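Local atomic coordinates of alkylpurine DNA glycosylase AlkC (Pseudomonas fluorescens, PDB entry 5VHV), a protein that probably excises alkylated purine bases from damaged DNA as a base excision repair glycosylase that works without flipping the base out of the helix. Residues R155-W160 with E166-P171; D199-K202 with W207-S210. All coordinates share one frame; numbering follows the deposited sequence.

Contact 1: R155-W160 with E166-P171. With 9B4 ((2R,5R,13R,16R)-9-(hydroxymethyl)-9-{[(2R)-2-hydroxypropoxy]methyl}-5,13-dimethyl-4,7,11,14-tetraoxaheptadecane-2,16-diol), chain L; nucleotides of chain D.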
ATOM      1  N   ARG A 155      -2.956  -3.851   9.436  1.00 16.08           N
ATOM      2  CA  ARG A 155      -3.113  -2.474   8.973  1.00 14.50           C
ATOM      3  C   ARG A 155      -4.556  -2.001   9.123  1.00 15.26           C
ATOM      4  O   ARG A 155      -5.497  -2.751   8.805  1.00 15.19           O
ATOM      5  CB  ARG A 155      -2.729  -2.359   7.499  1.00 12.87           C
ATOM      6  CG  ARG A 155      -1.254  -2.213   7.276  1.00 14.00           C
ATOM      7  CD  ARG A 155      -0.947  -2.173   5.785  1.00 13.07           C
ATOM      8  NE  ARG A 155      -1.518  -0.995   5.139  1.00 12.95           N
ATOM      9  CZ  ARG A 155      -1.221  -0.593   3.904  1.00 12.82           C
ATOM     10  NH1 ARG A 155      -0.395  -1.303   3.145  1.00 13.82           N
ATOM     11  NH2 ARG A 155      -1.751   0.536   3.425  1.00 14.71           N
ATOM     12  N   PRO A 156      -4.773  -0.748   9.523  1.00 14.00           N
ATOM     13  CA  PRO A 156      -6.146  -0.231   9.508  1.00 18.32           C
ATOM     14  C   PRO A 156      -6.800  -0.320   8.133  1.00 17.14           C
ATOM     15  O   PRO A 156      -7.984  -0.679   8.022  1.00 15.38           O
ATOM     16  CB  PRO A 156      -5.974   1.230   9.956  1.00 18.01           C
ATOM     17  CG  PRO A 156      -4.657   1.310  10.615  1.00 17.85           C
ATOM     18  CD  PRO A 156      -3.805   0.216  10.077  1.00 13.75           C
ATOM     19  N   ARG A 157      -6.063   0.049   7.081  1.00 14.85           N
ATOM     20  CA  ARG A 157      -6.619   0.279   5.748  1.00 13.84           C
ATOM     21  C   ARG A 157      -5.812  -0.466   4.680  1.00 13.77           C
ATOM     22  O   ARG A 157      -5.289   0.129   3.731  1.00 14.73           O
ATOM     23  CB  ARG A 157      -6.635   1.755   5.417  1.00 16.63           C
ATOM     24  CG  ARG A 157      -7.541   2.550   6.328  1.00 17.30           C
ATOM     25  CD  ARG A 157      -7.424   3.994   5.960  1.00 28.33           C
ATOM     26  NE  ARG A 157      -8.216   4.858   6.818  1.00 24.27           N
ATOM     27  CZ  ARG A 157      -8.852   5.936   6.396  1.00 19.82           C
ATOM     28  NH1 ARG A 157      -8.815   6.286   5.123  1.00 24.72           N
ATOM     29  NH2 ARG A 157      -9.540   6.667   7.246  1.00 21.14           N
ATOM     30  N   LEU A 158      -5.752  -1.778   4.812  1.00 15.59           N
ATOM     31  CA  LEU A 158      -5.056  -2.592   3.814  1.00 15.17           C
ATOM     32  C   LEU A 158      -5.806  -2.569   2.480  1.00 14.00           C
ATOM     33  O   LEU A 158      -7.006  -2.871   2.445  1.00 15.87           O
ATOM     34  CB  LEU A 158      -4.950  -4.033   4.315  1.00 14.45           C
ATOM     35  CG  LEU A 158      -4.180  -4.971   3.377  1.00 12.84           C
ATOM     36  CD1 LEU A 158      -2.673  -4.659   3.360  1.00 13.85           C
ATOM     37  CD2 LEU A 158      -4.396  -6.426   3.763  1.00 13.31           C
ATOM     38  N   PRO A 159      -5.148  -2.271   1.361  1.00 15.09           N
ATOM     39  CA  PRO A 159      -5.844  -2.377   0.074  1.00 12.93           C
ATOM     40  C   PRO A 159      -6.328  -3.801  -0.181  1.00 16.86           C
ATOM     41  O   PRO A 159      -5.672  -4.778   0.183  1.00 16.32           O
ATOM     42  CB  PRO A 159      -4.785  -1.938  -0.944  1.00 14.95           C
ATOM     43  CG  PRO A 159      -3.944  -0.955  -0.162  1.00 15.32           C
ATOM     44  CD  PRO A 159      -3.822  -1.645   1.203  1.00 14.21           C
ATOM     45  N   TRP A 160      -7.515  -3.898  -0.776  1.00 14.78           N
ATOM     46  CA  TRP A 160      -8.166  -5.149  -1.183  1.00 14.02           C
ATOM     47  C   TRP A 160      -8.721  -5.940  -0.002  1.00 18.95           C
ATOM     48  O   TRP A 160      -9.085  -7.113  -0.168  1.00 16.91           O
ATOM     49  CB  TRP A 160      -7.234  -6.042  -2.007  1.00 13.45           C
ATOM     50  CG  TRP A 160      -6.879  -5.512  -3.354  1.00 14.12           C
ATOM     51  CD1 TRP A 160      -6.956  -4.209  -3.786  1.00 17.33           C
ATOM     52  CD2 TRP A 160      -6.399  -6.279  -4.470  1.00 15.49           C
ATOM     53  NE1 TRP A 160      -6.525  -4.122  -5.099  1.00 18.20           N
ATOM     54  CE2 TRP A 160      -6.183  -5.375  -5.540  1.00 17.70           C
ATOM     55  CE3 TRP A 160      -6.107  -7.639  -4.662  1.00 17.38           C
ATOM     56  CZ2 TRP A 160      -5.714  -5.791  -6.778  1.00 17.33           C
ATOM     57  CZ3 TRP A 160      -5.634  -8.051  -5.900  1.00 18.67           C
ATOM     58  CH2 TRP A 160      -5.443  -7.128  -6.942  1.00 20.36           C
ATOM     59  N   GLU A 166     -11.666  -1.773  14.538  1.00 18.82           N
ATOM     60  CA  GLU A 166     -11.166  -1.817  15.911  1.00 24.42           C
ATOM     61  C   GLU A 166      -9.740  -1.278  15.992  1.00 17.22           C
ATOM     62  O   GLU A 166      -9.403  -0.523  16.919  1.00 18.35           O
ATOM     63  CB  GLU A 166     -11.259  -3.265  16.431  1.00 19.77           C
ATOM     64  CG  GLU A 166     -10.833  -3.444  17.861  1.00 24.31           C
ATOM     65  CD  GLU A 166     -11.330  -4.748  18.484  1.00 28.07           C
ATOM     66  OE1 GLU A 166     -11.787  -5.651  17.749  1.00 23.79           O
ATOM     67  OE2 GLU A 166     -11.271  -4.853  19.727  1.00 22.98           O
ATOM     68  N   VAL A 167      -8.900  -1.644  15.015  1.00 17.59           N
ATOM     69  CA  VAL A 167      -7.537  -1.120  14.915  1.00 17.26           C
ATOM     70  C   VAL A 167      -7.559   0.368  14.584  1.00 17.51           C
ATOM     71  O   VAL A 167      -6.840   1.176  15.183  1.00 20.10           O
ATOM     72  CB  VAL A 167      -6.752  -1.913  13.855  1.00 16.97           C
ATOM     73  CG1 VAL A 167      -5.376  -1.307  13.603  1.00 17.43           C
ATOM     74  CG2 VAL A 167      -6.607  -3.355  14.287  1.00 18.54           C
ATOM     75  N   GLN A 168      -8.359   0.735  13.595  1.00 18.01           N
ATOM     76  CA  GLN A 168      -8.439   2.117  13.146  1.00 22.38           C
ATOM     77  C   GLN A 168      -8.781   3.056  14.291  1.00 26.97           C
ATOM     78  O   GLN A 168      -8.255   4.176  14.368  1.00 26.98           O
ATOM     79  CB  GLN A 168      -9.486   2.178  12.032  1.00 25.14           C
ATOM     80  CG  GLN A 168      -9.482   3.343  11.138  1.00 35.22           C
ATOM     81  CD  GLN A 168     -10.488   3.138  10.030  1.00 35.24           C
ATOM     82  OE1 GLN A 168     -11.117   2.067   9.934  1.00 38.65           O
ATOM     83  NE2 GLN A 168     -10.662   4.140   9.206  1.00 43.09           N
ATOM     84  N   ALA A 169      -9.640   2.606  15.213  1.00 22.31           N
ATOM     85  CA  ALA A 169     -10.101   3.444  16.315  1.00 26.83           C
ATOM     86  C   ALA A 169      -9.102   3.554  17.454  1.00 32.97           C
ATOM     87  O   ALA A 169      -9.238   4.464  18.273  1.00 29.16           O
ATOM     88  CB  ALA A 169     -11.416   2.904  16.886  1.00 28.42           C
ATOM     89  N   ASP A 170      -8.115   2.664  17.543  1.00 21.57           N
ATOM     90  CA  ASP A 170      -7.224   2.632  18.705  1.00 23.95           C
ATOM     91  C   ASP A 170      -5.816   2.237  18.293  1.00 22.78           C
ATOM     92  O   ASP A 170      -5.464   1.050  18.289  1.00 18.64           O
ATOM     93  CB  ASP A 170      -7.749   1.673  19.768  1.00 24.28           C
ATOM     94  CG  ASP A 170      -6.931   1.709  21.034  1.00 25.71           C
ATOM     95  OD1 ASP A 170      -5.956   2.484  21.115  1.00 25.72           O
ATOM     96  OD2 ASP A 170      -7.267   0.952  21.960  1.00 32.35           O
ATOM     97  N   PRO A 171      -4.961   3.215  17.984  1.00 20.14           N
ATOM     98  CA  PRO A 171      -3.574   2.890  17.611  1.00 19.13           C
ATOM     99  C   PRO A 171      -2.760   2.228  18.708  1.00 17.42           C
ATOM    100  O   PRO A 171      -1.680   1.699  18.406  1.00 19.02           O
ATOM    101  CB  PRO A 171      -2.968   4.261  17.250  1.00 22.24           C
ATOM    102  CG  PRO A 171      -4.074   5.203  17.181  1.00 27.90           C
ATOM    103  CD  PRO A 171      -5.228   4.660  17.944  1.00 25.52           C
TER
HETATM  104  C01 9B4 L 101      -4.197  -2.587  -9.473  1.00 36.71           C
HETATM  105  C02 9B4 L 101      -3.005  -3.041  -8.631  1.00 31.72           C
HETATM  106  C03 9B4 L 101      -2.649  -4.466  -9.009  1.00 22.87           C
HETATM  107  C05 9B4 L 101      -1.356  -6.301  -8.476  1.00 27.09           C
HETATM  108  C06 9B4 L 101       0.065  -6.733  -8.132  1.00 24.05           C
HETATM  109  C07 9B4 L 101       0.406  -6.355  -6.696  1.00 33.50           C
HETATM  110  C09 9B4 L 101      -0.221  -6.634  -4.463  1.00 63.55           C
HETATM  111  C10 9B4 L 101      -0.509  -7.793  -3.505  1.00 64.67           C
HETATM  112  C12 9B4 L 101       0.090 -10.050  -3.049  1.00100.47           C
HETATM  113  C13 9B4 L 101       1.268 -11.023  -3.160  1.00102.46           C
HETATM  114  C15 9B4 L 101       0.814 -12.433  -2.785  1.00 96.13           C
HETATM  115  C16 9B4 L 101      -1.970  -8.181  -3.694  1.00 61.18           C
HETATM  116  C17 9B4 L 101       1.108  -6.047  -9.027  1.00 25.21           C
HETATM  117  C23 9B4 L 101       0.045  -8.260  -8.269  1.00 23.48           C
HETATM  118  C25 9B4 L 101       1.524  -9.503  -9.512  1.00 52.18           C
HETATM  119  C26 9B4 L 101       2.552 -10.620  -9.401  1.00 52.24           C
HETATM  120  C27 9B4 L 101       2.987 -10.862  -7.951  1.00 50.74           C
HETATM  121  C34 9B4 L 101      -2.643  -2.068  -6.494  1.00 40.79           C
HETATM  122  C35 9B4 L 101      -2.123  -2.707  -5.216  1.00 57.34           C
HETATM  123  C37 9B4 L 101      -1.846  -1.582  -4.216  1.00 34.63           C
HETATM  124  O04 9B4 L 101      -1.571  -4.938  -8.234  1.00 24.75           O
HETATM  125  O08 9B4 L 101      -0.431  -7.021  -5.800  1.00 39.46           O
HETATM  126  O11 9B4 L 101       0.337  -8.879  -3.786  1.00 86.56           O
HETATM  127  O14 9B4 L 101       1.751 -11.044  -4.474  1.00100.76           O
HETATM  128  O18 9B4 L 101       0.830  -6.152 -10.402  1.00 25.41           O
HETATM  129  O24 9B4 L 101       1.315  -8.826  -8.291  1.00 32.46           O
HETATM  130  O28 9B4 L 101       1.922 -11.760  -9.907  1.00 63.17           O
HETATM  131  O33 9B4 L 101      -3.304  -3.029  -7.268  1.00 35.94           O
HETATM  132  O36 9B4 L 101      -3.082  -3.604  -4.721  1.00 81.57           O
ATOM    133  P    DT D   7      -8.036  -6.749 -13.639  1.00 22.10           P
ATOM    134  OP1  DT D   7      -8.059  -8.212 -13.716  1.00 20.68           O
ATOM    135  OP2  DT D   7      -8.994  -5.981 -14.495  1.00 26.73           O
ATOM    136  O5'  DT D   7      -8.187  -6.188 -12.190  1.00 22.16           O
ATOM    137  C5'  DT D   7      -7.483  -6.807 -11.154  1.00 24.51           C
ATOM    138  C4'  DT D   7      -7.867  -6.209  -9.826  1.00 15.70           C
ATOM    139  O4'  DT D   7      -7.410  -4.838  -9.768  1.00 17.72           O
ATOM    140  C3'  DT D   7      -9.372  -6.170  -9.520  1.00 18.45           C
ATOM    141  O3'  DT D   7      -9.643  -7.131  -8.485  1.00 17.51           O
ATOM    142  C2'  DT D   7      -9.636  -4.699  -9.096  1.00 18.02           C
ATOM    143  C1'  DT D   7      -8.233  -4.134  -8.877  1.00 19.93           C
ATOM    144  N1   DT D   7      -8.086  -2.707  -9.158  1.00 21.00           N
ATOM    145  C2   DT D   7      -7.577  -1.873  -8.186  1.00 15.42           C
ATOM    146  O2   DT D   7      -7.244  -2.256  -7.068  1.00 16.87           O
ATOM    147  N3   DT D   7      -7.420  -0.567  -8.574  1.00 18.44           N
ATOM    148  C4   DT D   7      -7.745  -0.020  -9.791  1.00 19.44           C
ATOM    149  O4   DT D   7      -7.598   1.173 -10.031  1.00 21.16           O
ATOM    150  C5   DT D   7      -8.270  -0.948 -10.769  1.00 22.73           C
ATOM    151  C7   DT D   7      -8.652  -0.466 -12.135  1.00 30.46           C
ATOM    152  C6   DT D   7      -8.413  -2.236 -10.411  1.00 24.47           C
TER

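Contact 2: D199-K202 with W207-S210. With nucleotides of chain C.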
ATOM      1  N   ASP A 199      -1.326   4.703   7.125  1.00 14.26           N
ATOM      2  CA  ASP A 199      -2.752   4.446   7.380  1.00 14.04           C
ATOM      3  C   ASP A 199      -3.239   5.179   8.633  1.00 14.88           C
ATOM      4  O   ASP A 199      -4.327   5.760   8.654  1.00 16.66           O
ATOM      5  CB  ASP A 199      -3.036   2.950   7.589  1.00 16.02           C
ATOM      6  CG  ASP A 199      -2.955   2.096   6.333  1.00 16.23           C
ATOM      7  OD1 ASP A 199      -2.701   2.560   5.203  1.00 15.70           O
ATOM      8  OD2 ASP A 199      -3.186   0.883   6.524  1.00 15.37           O
ATOM      9  N   ILE A 200      -2.482   5.076   9.725  1.00 14.83           N
ATOM     10  CA  ILE A 200      -2.914   5.682  10.982  1.00 14.67           C
ATOM     11  C   ILE A 200      -3.023   7.184  10.827  1.00 16.03           C
ATOM     12  O   ILE A 200      -3.904   7.810  11.432  1.00 18.30           O
ATOM     13  CB  ILE A 200      -1.958   5.314  12.132  1.00 14.91           C
ATOM     14  CG1 ILE A 200      -1.917   3.791  12.323  1.00 15.43           C
ATOM     15  CG2 ILE A 200      -2.376   5.990  13.438  1.00 19.00           C
ATOM     16  CD1 ILE A 200      -0.869   3.342  13.327  1.00 20.18           C
ATOM     17  N   THR A 201      -2.151   7.788  10.014  1.00 16.19           N
ATOM     18  CA  THR A 201      -2.189   9.237   9.913  1.00 14.50           C
ATOM     19  C   THR A 201      -3.500   9.718   9.316  1.00 19.49           C
ATOM     20  O   THR A 201      -3.824  10.904   9.466  1.00 19.47           O
ATOM     21  CB  THR A 201      -1.024   9.839   9.093  1.00 16.19           C
ATOM     22  OG1 THR A 201      -1.127   9.505   7.703  1.00 16.76           O
ATOM     23  CG2 THR A 201       0.337   9.450   9.636  1.00 19.30           C
ATOM     24  N   LYS A 202      -4.254   8.839   8.640  1.00 17.81           N
ATOM     25  CA  LYS A 202      -5.531   9.260   8.065  1.00 15.77           C
ATOM     26  C   LYS A 202      -6.563   9.539   9.149  1.00 21.57           C
ATOM     27  O   LYS A 202      -7.502  10.310   8.924  1.00 21.72           O
ATOM     28  CB  LYS A 202      -6.077   8.202   7.098  1.00 17.01           C
ATOM     29  CG  LYS A 202      -5.082   7.795   5.971  1.00 24.43           C
ATOM     30  CD  LYS A 202      -4.341   8.968   5.350  1.00 38.89           C
ATOM     31  CE  LYS A 202      -3.370   8.500   4.252  1.00 30.27           C
ATOM     32  NZ  LYS A 202      -4.109   7.778   3.174  1.00 25.33           N
ATOM     33  N   TRP A 207      -1.110  11.222  16.852  1.00 23.66           N
ATOM     34  CA  TRP A 207      -0.550  10.050  17.514  1.00 23.33           C
ATOM     35  C   TRP A 207       0.711   9.574  16.805  1.00 23.44           C
ATOM     36  O   TRP A 207       1.712   9.245  17.454  1.00 24.93           O
ATOM     37  CB  TRP A 207      -1.588   8.929  17.571  1.00 23.94           C
ATOM     38  CG  TRP A 207      -1.132   7.753  18.363  1.00 24.73           C
ATOM     39  CD1 TRP A 207      -1.378   7.515  19.692  1.00 27.54           C
ATOM     40  CD2 TRP A 207      -0.364   6.641  17.892  1.00 22.20           C
ATOM     41  NE1 TRP A 207      -0.805   6.328  20.069  1.00 28.21           N
ATOM     42  CE2 TRP A 207      -0.169   5.775  18.989  1.00 27.52           C
ATOM     43  CE3 TRP A 207       0.186   6.298  16.657  1.00 21.59           C
ATOM     44  CZ2 TRP A 207       0.557   4.590  18.884  1.00 27.48           C
ATOM     45  CZ3 TRP A 207       0.909   5.120  16.554  1.00 22.37           C
ATOM     46  CH2 TRP A 207       1.084   4.279  17.666  1.00 23.67           C
ATOM     47  N   VAL A 208       0.682   9.533  15.470  1.00 23.40           N
ATOM     48  CA  VAL A 208       1.866   9.148  14.707  1.00 21.07           C
ATOM     49  C   VAL A 208       2.975  10.182  14.883  1.00 20.94           C
ATOM     50  O   VAL A 208       4.149   9.829  15.026  1.00 21.04           O
ATOM     51  CB  VAL A 208       1.502   8.971  13.222  1.00 20.39           C
ATOM     52  CG1 VAL A 208       2.751   8.735  12.380  1.00 18.97           C
ATOM     53  CG2 VAL A 208       0.486   7.846  13.025  1.00 20.42           C
ATOM     54  N   LEU A 209       2.627  11.470  14.853  1.00 19.92           N
ATOM     55  CA  LEU A 209       3.636  12.513  14.997  1.00 20.49           C
ATOM     56  C   LEU A 209       4.310  12.426  16.357  1.00 21.50           C
ATOM     57  O   LEU A 209       5.541  12.477  16.460  1.00 24.69           O
ATOM     58  CB  LEU A 209       3.006  13.893  14.796  1.00 21.24           C
ATOM     59  CG  LEU A 209       2.551  14.169  13.358  1.00 19.09           C
ATOM     60  CD1 LEU A 209       1.530  15.326  13.346  1.00 23.92           C
ATOM     61  CD2 LEU A 209       3.741  14.488  12.462  1.00 22.30           C
ATOM     62  N   SER A 210       3.518  12.270  17.415  1.00 23.50           N
ATOM     63  CA  SER A 210       4.095  12.118  18.740  1.00 25.22           C
ATOM     64  C   SER A 210       4.982  10.881  18.813  1.00 25.06           C
ATOM     65  O   SER A 210       6.074  10.923  19.400  1.00 25.46           O
ATOM     66  CB  SER A 210       2.985  12.057  19.787  1.00 30.26           C
ATOM     67  OG  SER A 210       2.350  13.317  19.913  1.00 29.31           O
TER
ATOM     68  P    DA C   6      -2.387   6.791   0.125  1.00 17.88           P
ATOM     69  OP1  DA C   6      -2.081   6.803   1.592  1.00 21.13           O
ATOM     70  OP2  DA C   6      -1.653   7.658  -0.816  1.00 17.48           O
ATOM     71  O5'  DA C   6      -2.285   5.331  -0.483  1.00 17.10           O
ATOM     72  C5'  DA C   6      -2.695   4.203   0.292  1.00 18.32           C
ATOM     73  C4'  DA C   6      -2.689   2.960  -0.563  1.00 17.80           C
ATOM     74  O4'  DA C   6      -3.669   3.101  -1.620  1.00 18.92           O
ATOM     75  C3'  DA C   6      -1.340   2.676  -1.270  1.00 18.36           C
ATOM     76  O3'  DA C   6      -0.804   1.415  -0.870  1.00 18.47           O
ATOM     77  C2'  DA C   6      -1.683   2.674  -2.742  1.00 20.04           C
ATOM     78  C1'  DA C   6      -3.169   2.412  -2.734  1.00 19.08           C
ATOM     79  N9   DA C   6      -3.826   2.831  -3.958  1.00 19.63           N
ATOM     80  C8   DA C   6      -3.700   4.028  -4.606  1.00 20.65           C
ATOM     81  N7   DA C   6      -4.370   4.089  -5.730  1.00 23.58           N
ATOM     82  C5   DA C   6      -4.938   2.833  -5.838  1.00 18.52           C
ATOM     83  C6   DA C   6      -5.750   2.240  -6.816  1.00 15.31           C
ATOM     84  N6   DA C   6      -6.156   2.881  -7.930  1.00 20.56           N
ATOM     85  N1   DA C   6      -6.167   0.969  -6.601  1.00 18.15           N
ATOM     86  C2   DA C   6      -5.766   0.338  -5.492  1.00 22.05           C
ATOM     87  N3   DA C   6      -4.983   0.789  -4.513  1.00 18.47           N
ATOM     88  C4   DA C   6      -4.605   2.051  -4.748  1.00 18.11           C
TER

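Contact 1: R155-W160 with E166-P171
Pro-156 and Arg-157 meet Val-167 and Gln-168, linking the loop after helix 144-152 to the short helix 165-169 that follows it. Just ahead of the touching pair, Arg-155 turns away from the helix. Its guanidinium is salt-bridged to Glu-152, and NH2 also bonds a modified base of the DNA. Pro-159 CD lies 3.5 Å above one face of this group, near its rim.

Pro-156 packs its ring against the helix. Its CG sits 4.0 Å from Val-167 CG1, and the two side chains cross at about a right angle. Val-167 places CG1 there by setting it anti to the backbone N (chi1 174°). On the same ring, Pro-156 CB packs 4.1 Å from Gln-168 CA.

Arg-157 extends from CG to NE and brings its head beside the Gln-168 amide. The guanidinium and amide planes are 74° apart. Arg-157 NH2 comes within 3.4 Å of Gln-168 NE2, but both are donors and no bond joins them. They share an acceptor instead: Asp-203 OD2 takes a salt bridge from Arg-157 NH2 and a hydrogen bond from Gln-168 NE2. The carboxylate probably offsets the charge of the arginine and holds the two donors side by side.

Beyond this point the loop leaves the helix for the DNA. Trp-160 NE1 donates to O2 of DT7 of chain D at 2.8 Å, with an N-H...O angle of 146°. O36 of the 9B4 ligand lies 3.4 Å above one ring face, and O3' of DT7 is over the opposite face. Trp-160 belongs to the 9B4 pocket. Through Arg-155 and Trp-160, the DNA is met by a loop between two helices of the helical-repeat DNA alkylation repair fold.

Contact 2: D199-K202 with W207-S210
Val-208 and Ile-200 pack two consecutive helices against each other, the end of helix 187-201 on helix 205-213, in the helical DNA alkylation repair domain. The touching groups are apolar, and no hydrogen bond crosses between the segments.

Val-208 packs both methyls against the first helix. Its CG2 lies 3.4 Å from Ile-200 CG2, closer than usual for two carbons, so the fit is tight here. The other methyl, Val-208 CG1, packs 3.7 Å from Thr-201 CG2. The Thr-201 hydroxyl bonds Asn-198 O in its own helix, and the methyl faces Val-208.

Both branches of Ile-200 come near Trp-207. With CG1 anti to the carbonyl carbon (chi1 -60°) and the chain extended beyond it, Ile-200 CD1 reaches Trp-207 CZ3 at 4.1 Å, obliquely to the ring. The indole NE1 is bonded to Glu-172. Helix 175-181 adds Leu-178 against Ile-200 and Ala-175 against Trp-207.

Lys-202 takes no part in this apolar seam. Its chain bends at chi2 (-43°) and chi4 (59°), and its NZ donates to OP1 of DA6 of chain C at 2.8 Å.

How the contacts relate
Contact 1 closes before contact 2 opens along the chain, and their centres lie 12 Å apart. Asp-199 ties them together. Its OD1 is 2.9 Å from Arg-155 NH2 in a salt bridge, and its OD2 probably accepts a hydrogen bond from Arg-157 N at 3.0 Å. Asp-199 thus probably helps position Arg-155 at the modified base. Two packing contacts add to this: Arg-157 CZ meets Lys-202 CB at 3.7 Å, and Pro-171 CB meets Trp-207 CD2 at 3.6 Å. Both contacts reach the DNA. In contact 1, Trp-160 meets DT7 of chain D and 9B4. In contact 2, Lys-202 meets the phosphate of DA6 of chain C.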